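Local coordinates for protein acetyltransferase of GNAT family (Staphylococcus aureus subsp. aureus Mu50, PDB 3D8P) that probably transfers an acetyl group from acetyl-CoA to a substrate not yet identified, as a member of the GNAT family of acetyltransferases, at residues S125-Y130 and R155-N160. Numbering follows the deposited sequence.
Sequences SAQYFY and RFYYRN. With EDO (1,2-ethanediol), chain F.
A bend at chi2 of Q127 (-65°) lets its amide reach Y157, whose chi1 of -63° sets CG beside its own backbone N and sends the ring to meet it. The two side chains cross at about a right angle, with amide and ring planes 47° apart. The amide is probably turned over in the model, so the nature of the close approach of Q127 NE2 to Y157 OH, 2.6 Å at the ring's hydroxyl edge, is left undecided. The aliphatic part closes in too, with Q127 CB 3.6 Å from Y157 OH. That same amide end sits over the centre of one face of the R155 guanidinium. Salt bridges from R155 to D121 and E137 hold the guanidinium in place. Farther along the helix, Y130 OH shares a 3.1 Å hydrogen bond with O2 of 1,2-ethanediol, probably from the crystallisation liquor; the diol is also hydrogen-bonded to T119 OG1 and M84 O. It thus lies by the parallel strands 78-86 and 114-119, a spot consistent with the acetyl-CoA cleft of GNAT enzymes. Strand 155-160 pairs antiparallel with both 114-119 and 136-138, while helix 124-132 packs Q127 and Y130 against strand 114-119.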
# COMPACT_ATOMS: atom_id res chain seq x y z
N SER A 125 2.55 0.09 14.43
CA SER A 125 2.36 -1.32 14.11
C SER A 125 2.83 -1.67 12.70
O SER A 125 3.40 -2.73 12.48
CB SER A 125 0.89 -1.69 14.30
OG SER A 125 0.62 -2.97 13.76
N ALA A 126 2.57 -0.80 11.73
CA ALA A 126 2.98 -1.03 10.35
C ALA A 126 4.49 -1.20 10.21
O ALA A 126 4.94 -1.95 9.35
CB ALA A 126 2.49 0.09 9.44
N GLN A 127 5.27 -0.52 11.05
CA GLN A 127 6.76 -0.60 11.02
C GLN A 127 7.19 -2.02 11.38
O GLN A 127 7.97 -2.62 10.67
CB GLN A 127 7.44 0.35 12.04
CG GLN A 127 6.91 1.80 12.14
CD GLN A 127 7.12 2.61 10.89
OE1 GLN A 127 6.21 3.30 10.43
NE2 GLN A 127 8.31 2.53 10.33
N TYR A 128 6.67 -2.52 12.49
CA TYR A 128 6.93 -3.89 12.91
C TYR A 128 6.46 -4.89 11.87
O TYR A 128 7.12 -5.90 11.64
CB TYR A 128 6.25 -4.18 14.23
CG TYR A 128 6.68 -3.30 15.37
CD1 TYR A 128 8.03 -3.12 15.68
CD2 TYR A 128 5.73 -2.68 16.18
CE1 TYR A 128 8.43 -2.32 16.75
CE2 TYR A 128 6.12 -1.88 17.27
CZ TYR A 128 7.46 -1.71 17.54
OH TYR A 128 7.83 -0.92 18.62
N PHE A 129 5.31 -4.62 11.24
CA PHE A 129 4.81 -5.48 10.17
C PHE A 129 5.81 -5.57 9.01
O PHE A 129 6.14 -6.66 8.55
CB PHE A 129 3.45 -4.99 9.63
CG PHE A 129 2.99 -5.75 8.42
CD1 PHE A 129 2.35 -6.98 8.55
CD2 PHE A 129 3.22 -5.25 7.15
CE1 PHE A 129 1.94 -7.69 7.43
CE2 PHE A 129 2.81 -5.95 6.02
CZ PHE A 129 2.17 -7.17 6.15
N TYR A 130 6.30 -4.43 8.54
CA TYR A 130 7.25 -4.43 7.42
C TYR A 130 8.54 -5.15 7.83
O TYR A 130 9.03 -5.96 7.07
CB TYR A 130 7.55 -3.02 6.92
CG TYR A 130 6.32 -2.27 6.46
CD1 TYR A 130 5.49 -2.80 5.48
CD2 TYR A 130 6.00 -1.01 6.97
CE1 TYR A 130 4.38 -2.13 5.04
CE2 TYR A 130 4.88 -0.33 6.52
CZ TYR A 130 4.06 -0.91 5.55
OH TYR A 130 2.94 -0.25 5.08
N ARG A 155 10.18 7.35 7.51
CA ARG A 155 10.82 6.04 7.65
C ARG A 155 10.73 5.35 6.31
O ARG A 155 9.66 5.35 5.66
CB ARG A 155 10.16 5.18 8.75
CG ARG A 155 10.02 5.82 10.15
CD ARG A 155 11.24 5.71 11.01
NE ARG A 155 11.56 4.32 11.34
CZ ARG A 155 11.24 3.66 12.45
NH1 ARG A 155 10.54 4.22 13.43
NH2 ARG A 155 11.65 2.41 12.59
N PHE A 156 11.84 4.75 5.88
CA PHE A 156 11.95 4.13 4.55
C PHE A 156 12.40 2.70 4.65
O PHE A 156 13.21 2.36 5.48
CB PHE A 156 12.89 4.95 3.64
CG PHE A 156 12.46 6.37 3.51
CD1 PHE A 156 11.44 6.71 2.62
CD2 PHE A 156 13.02 7.33 4.32
CE1 PHE A 156 11.00 8.03 2.54
CE2 PHE A 156 12.56 8.64 4.28
CZ PHE A 156 11.58 8.99 3.36
N TYR A 157 11.88 1.87 3.77
CA TYR A 157 12.15 0.46 3.80
C TYR A 157 12.28 -0.11 2.39
O TYR A 157 11.83 0.48 1.42
CB TYR A 157 11.04 -0.28 4.55
CG TYR A 157 10.89 0.06 6.01
CD1 TYR A 157 10.12 1.15 6.40
CD2 TYR A 157 11.47 -0.72 6.99
CE1 TYR A 157 9.95 1.47 7.75
CE2 TYR A 157 11.29 -0.41 8.35
CZ TYR A 157 10.54 0.68 8.71
OH TYR A 157 10.36 1.02 10.03
N TYR A 158 12.91 -1.28 2.30
CA TYR A 158 13.10 -1.99 1.06
C TYR A 158 13.04 -3.50 1.29
O TYR A 158 13.57 -4.03 2.26
CB TYR A 158 14.43 -1.61 0.37
CG TYR A 158 14.72 -2.43 -0.88
CD1 TYR A 158 14.16 -2.09 -2.11
CD2 TYR A 158 15.55 -3.56 -0.83
CE1 TYR A 158 14.42 -2.87 -3.26
CE2 TYR A 158 15.80 -4.33 -1.94
CZ TYR A 158 15.23 -3.98 -3.16
OH TYR A 158 15.51 -4.74 -4.28
N ARG A 159 12.34 -4.17 0.38
CA ARG A 159 12.29 -5.60 0.34
C ARG A 159 12.75 -6.06 -1.02
O ARG A 159 12.18 -5.67 -2.04
CB ARG A 159 10.87 -6.13 0.56
CG ARG A 159 10.79 -7.64 0.40
CD ARG A 159 9.55 -8.23 1.02
NE ARG A 159 9.51 -9.68 0.79
CZ ARG A 159 8.50 -10.47 1.14
NH1 ARG A 159 7.42 -10.00 1.74
NH2 ARG A 159 8.56 -11.76 0.85
N ASN A 160 13.78 -6.88 -1.02
CA ASN A 160 14.34 -7.49 -2.21
C ASN A 160 13.55 -8.72 -2.60
O ASN A 160 13.28 -9.59 -1.77
CB ASN A 160 15.77 -7.94 -1.98
CG ASN A 160 16.53 -8.15 -3.27
OD1 ASN A 160 16.69 -7.21 -4.07
ND2 ASN A 160 17.03 -9.38 -3.48
C1 EDO F . 0.14 2.97 6.29
O1 EDO F . 0.00 2.92 4.86
C2 EDO F . 1.26 2.05 6.75
O2 EDO F . 2.54 2.55 6.32